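Local coordinates for protein manganese-containing pseudocatalase (Thermus thermophilus, PDB 2V8T) that probably acts as a catalase, breaking hydrogen peroxide down to water and oxygen with the help of two manganese ions bound in each subunit, at residues Asp6-Glu11 and His73-Ala78; Tyr60-Asn65 and Arg242-Ile247; Asn232-Ser237 and Val260-Pro265. One frame throughout, in Å; residues are numbered along the deposited sequence. Where two conformers were deposited one is given.

Contact 1 of 3, residues Asp6-Glu11 and His73-Ala78; sequences DRLQIE and HIELVA. With MN (manganese (II) ion), chain C.
The short strand at Arg-7 and Leu-8, with the turn after it, runs past one side of a helical turn and comes closest at Leu-8 and Leu-76, whose CA atoms are 6.1 Å apart. The helix carries His-73, which binds manganese through ND1 at 2.2 Å; Glu-36, Glu-70 and two waters also bind this ion. On the far side of the imidazole, Gln-9 reaches the ring edge with an extended chain, CG anti to the backbone N (chi1 -164°). Its OE1 lies 3.1 Å from His-73 NE2, with amide and ring planes 33° apart, while its NE2 is held by Tyr-180 and Glu-69. Leu-76 CD1 packs 3.9 Å from Ile-10 CG1, the two side chains crossing at about a right angle, and Leu-8 CD2 rests 3.6 Å from Glu-75 CG. The carboxylate of Glu-75 is tied by waters on both oxygens: OE2 to Asp-6 OD1, and OE1 to the backbone N of Gln-9. OE1 also takes a bond from the terminal N of Met-1 of the second subunit. Since NE2 of His-73 gives Glu-69 a weak hydrogen bond, that carboxylate probably makes the imidazole a somewhat stronger donor to the manganese.

Contact 2 of 3, residues Tyr60-Asn65 and Arg242-Ile247; sequences YDLIAN and RDLGLI
A single hydrogen bond joins these segments directly: the backbone N of Asp-243 donates to Asp-61 OD2 at 3.0 Å, meeting the oxygen nearly along its C-O axis but with a bent N-H...O angle of 145°. Asp-61 points toward the loop from the helix, with CG beside its own backbone N (chi1 -78°). OD2 has a second partner in the ammonium group of Lys-57, one helical turn earlier.

Charge is the next layer. Asp-243 OD2 stands 4.0 Å from Asp-61 OD2, the carboxylate planes only 20° apart, and such a pair would be expected to repel. Lys-57 forms salt bridges to both and probably offsets that cost, while Asp-243 OD2 also bonds to Tyr-298 OH of the second subunit.

Residues 60-65 belong to helix 57-85, one of the long helices of the ferritin-like bundle, which farther along bears the manganese ligands Glu-70 and His-73. The loop 242-247 lies against the first turns of that helix, with the Leu-62 side chain about 11 Å from the nearer manganese. Asp-61 is also predicted to be a calcium ligand.

Apolar packing centres on Leu-244, whose two methyls divide the work. CD2 presses on the helix backbone, 3.6 Å from Leu-62 CA, whereas CD1 lies 3.6 Å from Asn-65 ND2, the Leu-244 and Asn-65 side chains set roughly perpendicular. That amide is committed to the end of strand 232-235 and the residue after it, ND2 to Tyr-234 O and OD1 to Phe-236 N. Farther along the loop, Ile-247 CG2 meets Leu-62 CD2 at 4.3 Å.

Contact 3 of 3, residues Asn232-Ser237 and Val260-Pro265; sequences NLYRFS and VVVDGP
Arg-235 NH2 is gripped by two acceptors: Asp-263 OD1, in a salt bridge of 2.7 Å, and the carbonyl O of Pro-238. The Arg-235 chain is extended to CD and then bends (chi3 70°), so that the guanidinium lies alongside Asp-263 and offers its edge, while OD1 is approached from above the carboxylate plane. Asp-263 probably also eases the closeness of the like-charged Arg-242.

Behind this pair lies a two-stranded parallel sheet in which Asn-232 to Arg-235 match Val-260 to Asp-263 in order. Leu-233 N to Val-260 O and Arg-235 N to Val-262 O run nearly along the carbonyl axes; Val-262 N, 2.9 Å from Leu-233 O, instead sits above that carbonyl plane. Leu-233, on the same face as Arg-235, packs on Leu-62 of helix 57-85 and Val-187 of helix 172-200.

On the other face, Tyr-234 lies beside Val-262, with CD2 3.6 Å from Val-262 CB, and its OH accepts a bond from Asn-232 ND2 at 3.1 Å, close to the amide plane. An alanine in place of Tyr-234 would probably loosen the packing on Val-262 and leave the Asn-232 amide less firmly placed, since both ring and hydroxyl would be gone.

Beyond the strands, Phe-236 is the centre of an inverse gamma turn, and its ring lies beside the proline, CE1 3.7 Å from Pro-265 CB.

In the fold
Starting from the N terminus, contact 1 closes the first long loop, returning helix 57-85 to the short strand 7-8 after a largely helical excursion. Before that loop is shut, the same helix has already supplied residues 60-65 to contact 2, which waits some 180 residues for its partner; contacts 1 and 2 therefore cross. Contact 3 lies wholly after contact 1 in the sequence, but its strand 232-235 precedes the loop 242-247 and its strand 260-263 follows it, so contacts 2 and 3 cross as well. Contact 1 ties strand 7-8, and contact 2 the loop 242-247, to helix 57-85, while contact 3 pairs the strands flanking that loop; all three touch the second subunit.

Contact 1 of 3, residues Asp6-Glu11 and His73-Ala78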
loop_
_atom_site.group_PDB
_atom_site.type_symbol
_atom_site.label_atom_id
_atom_site.label_comp_id
_atom_site.label_asym_id
_atom_site.label_seq_id
_atom_site.Cartn_x
_atom_site.Cartn_y
_atom_site.Cartn_z
ATOM N N ASP A 6 21.393 25.031 11.894
ATOM C CA ASP A 6 21.364 23.968 12.900
ATOM C C ASP A 6 20.698 24.464 14.204
ATOM O O ASP A 6 21.311 24.504 15.270
ATOM C CB ASP A 6 22.766 23.423 13.163
ATOM C CG ASP A 6 22.734 22.010 13.750
ATOM O OD1 ASP A 6 21.999 21.147 13.157
ATOM O OD2 ASP A 6 23.433 21.747 14.743
ATOM N N ARG A 7 19.415 24.785 14.074
ATOM C CA ARG A 7 18.581 25.282 15.161
ATOM C C ARG A 7 17.156 24.773 14.925
ATOM O O ARG A 7 16.679 24.829 13.794
ATOM C CB ARG A 7 18.506 26.818 15.179
ATOM C CG ARG A 7 19.826 27.499 15.471
ATOM C CD ARG A 7 20.210 27.481 16.942
ATOM N NE ARG A 7 19.391 28.454 17.700
ATOM C CZ ARG A 7 19.556 28.699 18.996
ATOM N NH1 ARG A 7 20.401 28.013 19.728
ATOM N NH2 ARG A 7 18.854 29.670 19.571
ATOM N N LEU A 8 16.480 24.379 15.988
ATOM C CA LEU A 8 15.042 24.139 15.929
ATOM C C LEU A 8 14.311 25.450 15.945
ATOM O O LEU A 8 14.800 26.457 16.479
ATOM C CB LEU A 8 14.574 23.303 17.106
ATOM C CG LEU A 8 15.164 21.900 17.174
ATOM C CD1 LEU A 8 14.663 21.186 18.431
ATOM C CD2 LEU A 8 14.847 21.102 15.912
ATOM N N GLN A 9 13.059 25.477 15.451
ATOM C CA GLN A 9 12.331 26.732 15.393
ATOM C C GLN A 9 11.985 27.266 16.763
ATOM O O GLN A 9 11.764 28.475 16.926
ATOM C CB GLN A 9 11.076 26.585 14.476
ATOM C CG GLN A 9 10.510 27.897 14.071
ATOM C CD GLN A 9 9.446 27.813 12.976
ATOM O OE1 GLN A 9 9.400 26.851 12.239
ATOM N NE2 GLN A 9 8.625 28.804 12.859
ATOM N N ILE A 10 11.867 26.391 17.787
ATOM C CA ILE A 10 11.795 26.764 19.201
ATOM C C ILE A 10 12.696 25.808 19.962
ATOM O O ILE A 10 12.952 24.691 19.511
ATOM C CB ILE A 10 10.381 26.686 19.816
ATOM C CG1 ILE A 10 9.742 25.328 19.642
ATOM C CG2 ILE A 10 9.494 27.837 19.330
ATOM C CD1 ILE A 10 8.575 25.046 20.512
ATOM N N GLU A 11 13.088 26.219 21.154
ATOM C CA GLU A 11 13.703 25.291 22.079
ATOM C C GLU A 11 12.641 24.316 22.609
ATOM O O GLU A 11 11.464 24.664 22.732
ATOM C CB GLU A 11 14.534 25.838 23.175
ATOM C CG GLU A 11 13.714 26.253 24.324
ATOM C CD GLU A 11 13.102 27.572 24.273
ATOM O OE1 GLU A 11 13.064 28.134 23.162
ATOM O OE2 GLU A 11 12.687 28.124 25.317
ATOM N N HIS A 73 9.308 22.344 10.479
ATOM C CA HIS A 73 8.297 21.671 11.284
ATOM C C HIS A 73 8.466 20.160 11.281
ATOM O O HIS A 73 8.274 19.543 12.334
ATOM C CB HIS A 73 6.899 22.072 10.868
ATOM C CG HIS A 73 6.596 23.493 11.077
ATOM N ND1 HIS A 73 5.329 24.001 10.857
ATOM C CD2 HIS A 73 7.410 24.520 11.494
ATOM C CE1 HIS A 73 5.416 25.304 11.116
ATOM N NE2 HIS A 73 6.653 25.646 11.506
ATOM N N ILE A 74 8.808 19.527 10.153
ATOM C CA ILE A 74 9.125 18.100 10.246
ATOM C C ILE A 74 10.282 17.910 11.204
ATOM O O ILE A 74 10.326 16.949 11.982
ATOM C CB ILE A 74 9.335 17.377 8.885
ATOM C CG1 ILE A 74 10.506 17.869 8.068
ATOM C CG2 ILE A 74 8.046 17.391 8.075
ATOM C CD1 ILE A 74 10.948 16.869 6.978
ATOM N N GLU A 75 11.264 18.824 11.162
ATOM C CA GLU A 75 12.419 18.755 12.065
ATOM C C GLU A 75 11.976 18.836 13.525
ATOM O O GLU A 75 12.430 18.084 14.382
ATOM C CB GLU A 75 13.375 19.898 11.682
ATOM C CG GLU A 75 14.636 19.894 12.494
ATOM C CD GLU A 75 15.546 21.097 12.221
ATOM O OE1 GLU A 75 15.039 22.122 11.632
ATOM O OE2 GLU A 75 16.729 21.004 12.618
ATOM N N LEU A 76 11.086 19.807 13.815
ATOM C CA LEU A 76 10.643 20.027 15.199
ATOM C C LEU A 76 9.833 18.830 15.737
ATOM O O LEU A 76 9.984 18.429 16.885
ATOM C CB LEU A 76 9.840 21.317 15.262
ATOM C CG LEU A 76 9.420 21.771 16.666
ATOM C CD1 LEU A 76 10.682 22.167 17.469
ATOM C CD2 LEU A 76 8.471 22.938 16.575
ATOM N N VAL A 77 8.921 18.298 14.885
ATOM C CA VAL A 77 8.133 17.148 15.331
ATOM C C VAL A 77 9.041 15.924 15.507
ATOM O O VAL A 77 8.888 15.194 16.508
ATOM C CB VAL A 77 6.955 16.877 14.381
ATOM C CG1 VAL A 77 6.157 15.678 14.913
ATOM C CG2 VAL A 77 6.041 18.107 14.306
ATOM N N ALA A 78 9.991 15.692 14.590
ATOM C CA ALA A 78 10.912 14.599 14.770
ATOM C C ALA A 78 11.685 14.751 16.092
ATOM O O ALA A 78 11.912 13.770 16.800
ATOM C CB ALA A 78 11.852 14.484 13.588
HETATM MN MN MN C . 3.546 23.019 9.995
HETATM O O HOH W 1 19.331 20.802 11.759
HETATM O O HOH W 2 13.007 23.427 13.332
HETATM O O HOH W 3 1.989 22.699 8.664
HETATM O O HOH W 4 2.327 23.290 11.846
#

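Contact 2 of 3, residues Tyr60-Asn65 and Arg242-Ile247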
loop_
_atom_site.group_PDB
_atom_site.type_symbol
_atom_site.label_atom_id
_atom_site.label_comp_id
_atom_site.label_asym_id
_atom_site.label_seq_id
_atom_site.Cartn_x
_atom_site.Cartn_y
_atom_site.Cartn_z
ATOM N N TYR A 60 2.837 32.764 -5.471
ATOM C CA TYR A 60 4.015 31.880 -5.542
ATOM C C TYR A 60 4.907 32.102 -4.322
ATOM O O TYR A 60 5.335 31.127 -3.669
ATOM C CB TYR A 60 4.768 32.142 -6.827
ATOM C CG TYR A 60 6.068 31.363 -6.899
ATOM C CD1 TYR A 60 6.083 29.973 -6.911
ATOM C CD2 TYR A 60 7.283 32.026 -6.951
ATOM C CE1 TYR A 60 7.267 29.276 -6.949
ATOM C CE2 TYR A 60 8.468 31.337 -7.004
ATOM C CZ TYR A 60 8.478 29.960 -7.030
ATOM O OH TYR A 60 9.639 29.230 -7.099
ATOM N N ASP A 61 5.203 33.348 -3.996
ATOM C CA ASP A 61 6.048 33.629 -2.851
ATOM C C ASP A 61 5.469 32.989 -1.603
ATOM O O ASP A 61 6.186 32.406 -0.780
ATOM C CB ASP A 61 6.094 35.190 -2.526
ATOM C CG ASP A 61 7.036 35.996 -3.468
ATOM O OD1 ASP A 61 7.611 35.410 -4.439
ATOM O OD2 ASP A 61 7.166 37.217 -3.179
ATOM N N LEU A 62 4.157 33.091 -1.445
ATOM C CA LEU A 62 3.499 32.570 -0.248
ATOM C C LEU A 62 3.704 31.045 -0.138
ATOM O O LEU A 62 4.107 30.550 0.902
ATOM C CB LEU A 62 2.016 32.926 -0.295
ATOM C CG LEU A 62 1.278 32.580 0.940
ATOM C CD1 LEU A 62 1.751 33.352 2.147
ATOM C CD2 LEU A 62 -0.220 32.782 0.722
ATOM N N ILE A 63 3.379 30.322 -1.218
ATOM C CA ILE A 63 3.481 28.857 -1.160
ATOM C C ILE A 63 4.931 28.424 -1.030
ATOM O O ILE A 63 5.259 27.514 -0.257
ATOM C CB ILE A 63 2.766 28.229 -2.386
ATOM C CG1 ILE A 63 1.247 28.540 -2.363
ATOM C CG2 ILE A 63 3.008 26.699 -2.425
ATOM C CD1 ILE A 63 0.505 28.056 -3.645
ATOM N N ALA A 64 5.844 29.046 -1.797
ATOM C CA ALA A 64 7.231 28.669 -1.754
ATOM C C ALA A 64 7.823 28.890 -0.358
ATOM O O ALA A 64 8.653 28.101 0.122
ATOM C CB ALA A 64 8.033 29.416 -2.809
ATOM N N ASN A 65 7.450 30.001 0.271
ATOM C CA ASN A 65 7.979 30.347 1.575
ATOM C C ASN A 65 7.385 29.479 2.696
ATOM O O ASN A 65 8.106 29.026 3.576
ATOM C CB ASN A 65 7.724 31.820 1.861
ATOM C CG ASN A 65 8.355 32.249 3.144
ATOM O OD1 ASN A 65 9.590 32.268 3.267
ATOM N ND2 ASN A 65 7.544 32.579 4.129
ATOM N N ARG A 242 10.094 38.433 -1.495
ATOM C CA ARG A 242 9.977 39.718 -0.851
ATOM C C ARG A 242 8.582 40.355 -0.972
ATOM O O ARG A 242 8.402 41.472 -0.424
ATOM C CB ARG A 242 11.052 40.660 -1.323
ATOM C CG ARG A 242 12.461 40.247 -0.802
ATOM C CD ARG A 242 13.484 41.244 -1.207
ATOM N NE ARG A 242 14.792 40.997 -0.592
ATOM C CZ ARG A 242 15.137 41.291 0.672
ATOM N NH1 ARG A 242 14.285 41.794 1.522
ATOM N NH2 ARG A 242 16.373 41.056 1.108
ATOM N N ASP A 243 7.608 39.672 -1.586
ATOM C CA ASP A 243 6.265 40.244 -1.778
ATOM C C ASP A 243 5.226 39.576 -0.881
ATOM O O ASP A 243 4.040 39.689 -1.155
ATOM C CB ASP A 243 5.867 40.193 -3.232
ATOM C CG ASP A 243 6.775 41.008 -4.115
ATOM O OD1 ASP A 243 7.220 42.080 -3.690
ATOM O OD2 ASP A 243 7.034 40.587 -5.278
ATOM N N LEU A 244 5.660 38.946 0.209
ATOM C CA LEU A 244 4.690 38.295 1.086
ATOM C C LEU A 244 3.662 39.256 1.660
ATOM O O LEU A 244 2.528 38.866 1.925
ATOM C CB LEU A 244 5.410 37.565 2.226
ATOM C CG LEU A 244 6.307 36.407 1.791
ATOM C CD1 LEU A 244 7.202 35.986 2.931
ATOM C CD2 LEU A 244 5.484 35.216 1.285
ATOM N N GLY A 245 4.087 40.493 1.931
ATOM C CA GLY A 245 3.186 41.476 2.562
ATOM C C GLY A 245 2.084 41.941 1.668
ATOM O O GLY A 245 1.192 42.629 2.151
ATOM N N LEU A 246 2.069 41.578 0.398
ATOM C CA LEU A 246 0.945 41.923 -0.458
ATOM C C LEU A 246 -0.318 41.132 -0.103
ATOM O O LEU A 246 -1.436 41.570 -0.372
ATOM C CB LEU A 246 1.295 41.740 -1.929
ATOM C CG LEU A 246 2.447 42.631 -2.415
ATOM C CD1 LEU A 246 2.698 42.343 -3.908
ATOM C CD2 LEU A 246 2.203 44.120 -2.100
ATOM N N ILE A 247 -0.110 39.918 0.453
ATOM C CA ILE A 247 -1.194 39.062 0.930
ATOM C C ILE A 247 -1.223 39.052 2.444
ATOM O O ILE A 247 -2.296 39.088 3.063
ATOM C CB ILE A 247 -1.068 37.629 0.354
ATOM C CG1 ILE A 247 -1.182 37.628 -1.160
ATOM C CG2 ILE A 247 -2.089 36.698 1.014
ATOM C CD1 ILE A 247 -0.726 36.306 -1.802
#

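Contact 3 of 3, residues Asn232-Ser237 and Val260-Pro265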
loop_
_atom_site.group_PDB
_atom_site.type_symbol
_atom_site.label_atom_id
_atom_site.label_comp_id
_atom_site.label_asym_id
_atom_site.label_seq_id
_atom_site.Cartn_x
_atom_site.Cartn_y
_atom_site.Cartn_z
ATOM N N ASN A 232 3.238 36.733 12.846
ATOM C CA ASN A 232 4.483 36.727 12.097
ATOM C C ASN A 232 4.485 35.734 10.966
ATOM O O ASN A 232 4.306 34.519 11.167
ATOM C CB ASN A 232 5.629 36.342 13.050
ATOM C CG ASN A 232 5.852 37.358 14.138
ATOM O OD1 ASN A 232 5.354 38.485 14.058
ATOM N ND2 ASN A 232 6.600 36.943 15.165
ATOM N N LEU A 233 4.765 36.213 9.763
ATOM C CA LEU A 233 5.107 35.350 8.628
ATOM C C LEU A 233 6.570 35.616 8.365
ATOM O O LEU A 233 6.950 36.716 7.907
ATOM C CB LEU A 233 4.237 35.630 7.407
ATOM C CG LEU A 233 4.372 34.620 6.281
ATOM C CD1 LEU A 233 3.800 33.242 6.681
ATOM C CD2 LEU A 233 3.664 35.124 5.036
ATOM N N TYR A 234 7.446 34.681 8.725
ATOM C CA TYR A 234 8.885 34.816 8.534
ATOM C C TYR A 234 9.226 34.538 7.079
ATOM O O TYR A 234 8.742 33.548 6.503
ATOM C CB TYR A 234 9.637 33.840 9.413
ATOM C CG TYR A 234 9.353 33.975 10.888
ATOM C CD1 TYR A 234 8.359 33.210 11.511
ATOM C CD2 TYR A 234 10.030 34.878 11.677
ATOM C CE1 TYR A 234 8.057 33.365 12.840
ATOM C CE2 TYR A 234 9.753 35.050 13.000
ATOM C CZ TYR A 234 8.738 34.326 13.610
ATOM O OH TYR A 234 8.413 34.481 14.937
ATOM N N ARG A 235 10.112 35.351 6.529
ATOM C CA ARG A 235 10.640 35.176 5.183
ATOM C C ARG A 235 11.890 34.306 5.294
ATOM O O ARG A 235 12.980 34.796 5.664
ATOM C CB ARG A 235 10.933 36.535 4.538
ATOM C CG ARG A 235 11.340 36.418 3.089
ATOM C CD ARG A 235 11.644 37.791 2.442
ATOM N NE ARG A 235 12.865 38.403 2.955
ATOM C CZ ARG A 235 14.106 38.107 2.505
ATOM N NH1 ARG A 235 14.278 37.376 1.431
ATOM N NH2 ARG A 235 15.163 38.592 3.148
ATOM N N PHE A 236 11.749 33.009 5.008
ATOM C CA PHE A 236 12.807 32.029 5.176
ATOM C C PHE A 236 13.686 31.982 3.900
ATOM O O PHE A 236 13.773 30.976 3.217
ATOM C CB PHE A 236 12.232 30.640 5.460
ATOM C CG PHE A 236 11.699 30.450 6.858
ATOM C CD1 PHE A 236 12.559 30.004 7.864
ATOM C CD2 PHE A 236 10.351 30.625 7.190
ATOM C CE1 PHE A 236 12.103 29.757 9.155
ATOM C CE2 PHE A 236 9.916 30.386 8.473
ATOM C CZ PHE A 236 10.759 29.945 9.450
ATOM N N SER A 237 14.351 33.085 3.602
ATOM C CA SER A 237 15.163 33.193 2.389
ATOM C C SER A 237 16.172 34.320 2.525
ATOM O O SER A 237 15.802 35.377 3.052
ATOM C CB SER A 237 14.271 33.528 1.191
ATOM O OG SER A 237 15.022 33.729 0.008
ATOM N N VAL A 260 2.324 40.911 10.358
ATOM C CA VAL A 260 3.603 41.416 9.886
ATOM C C VAL A 260 4.429 40.367 9.231
ATOM O O VAL A 260 4.417 39.177 9.623
ATOM C CB VAL A 260 4.357 42.197 10.829
ATOM C CG1 VAL A 260 3.520 43.396 11.337
ATOM C CG2 VAL A 260 4.670 41.288 11.908
ATOM N N VAL A 261 5.207 40.791 8.242
ATOM C CA VAL A 261 6.246 39.959 7.644
ATOM C C VAL A 261 7.541 40.212 8.423
ATOM O O VAL A 261 7.917 41.386 8.650
ATOM C CB VAL A 261 6.435 40.298 6.160
ATOM C CG1 VAL A 261 7.601 39.445 5.563
ATOM C CG2 VAL A 261 5.122 40.017 5.392
ATOM N N VAL A 262 8.203 39.172 8.838
ATOM C CA VAL A 262 9.479 39.237 9.531
ATOM C C VAL A 262 10.580 38.800 8.580
ATOM O O VAL A 262 10.486 37.744 7.963
ATOM C CB VAL A 262 9.478 38.366 10.817
ATOM C CG1 VAL A 262 10.832 38.427 11.513
ATOM C CG2 VAL A 262 8.358 38.754 11.739
ATOM N N ASP A 263 11.606 39.632 8.434
ATOM C CA ASP A 263 12.737 39.307 7.575
ATOM C C ASP A 263 13.565 38.212 8.279
ATOM O O ASP A 263 14.109 38.434 9.396
ATOM C CB ASP A 263 13.586 40.573 7.336
ATOM C CG ASP A 263 14.641 40.418 6.297
ATOM O OD1 ASP A 263 14.804 39.325 5.750
ATOM O OD2 ASP A 263 15.329 41.449 6.006
ATOM N N GLY A 264 13.722 37.078 7.663
ATOM C CA GLY A 264 14.540 36.041 8.181
ATOM C C GLY A 264 13.824 35.106 9.137
ATOM O O GLY A 264 12.716 35.350 9.567
ATOM N N PRO A 265 14.523 34.022 9.472
ATOM C CA PRO A 265 13.984 33.047 10.414
ATOM C C PRO A 265 14.022 33.552 11.842
ATOM O O PRO A 265 14.803 34.440 12.159
ATOM C CB PRO A 265 14.978 31.885 10.247
ATOM C CG PRO A 265 16.305 32.592 9.942
ATOM C CD PRO A 265 15.911 33.724 9.075
HETATM O O HOH W 5 16.496 36.414 5.543
#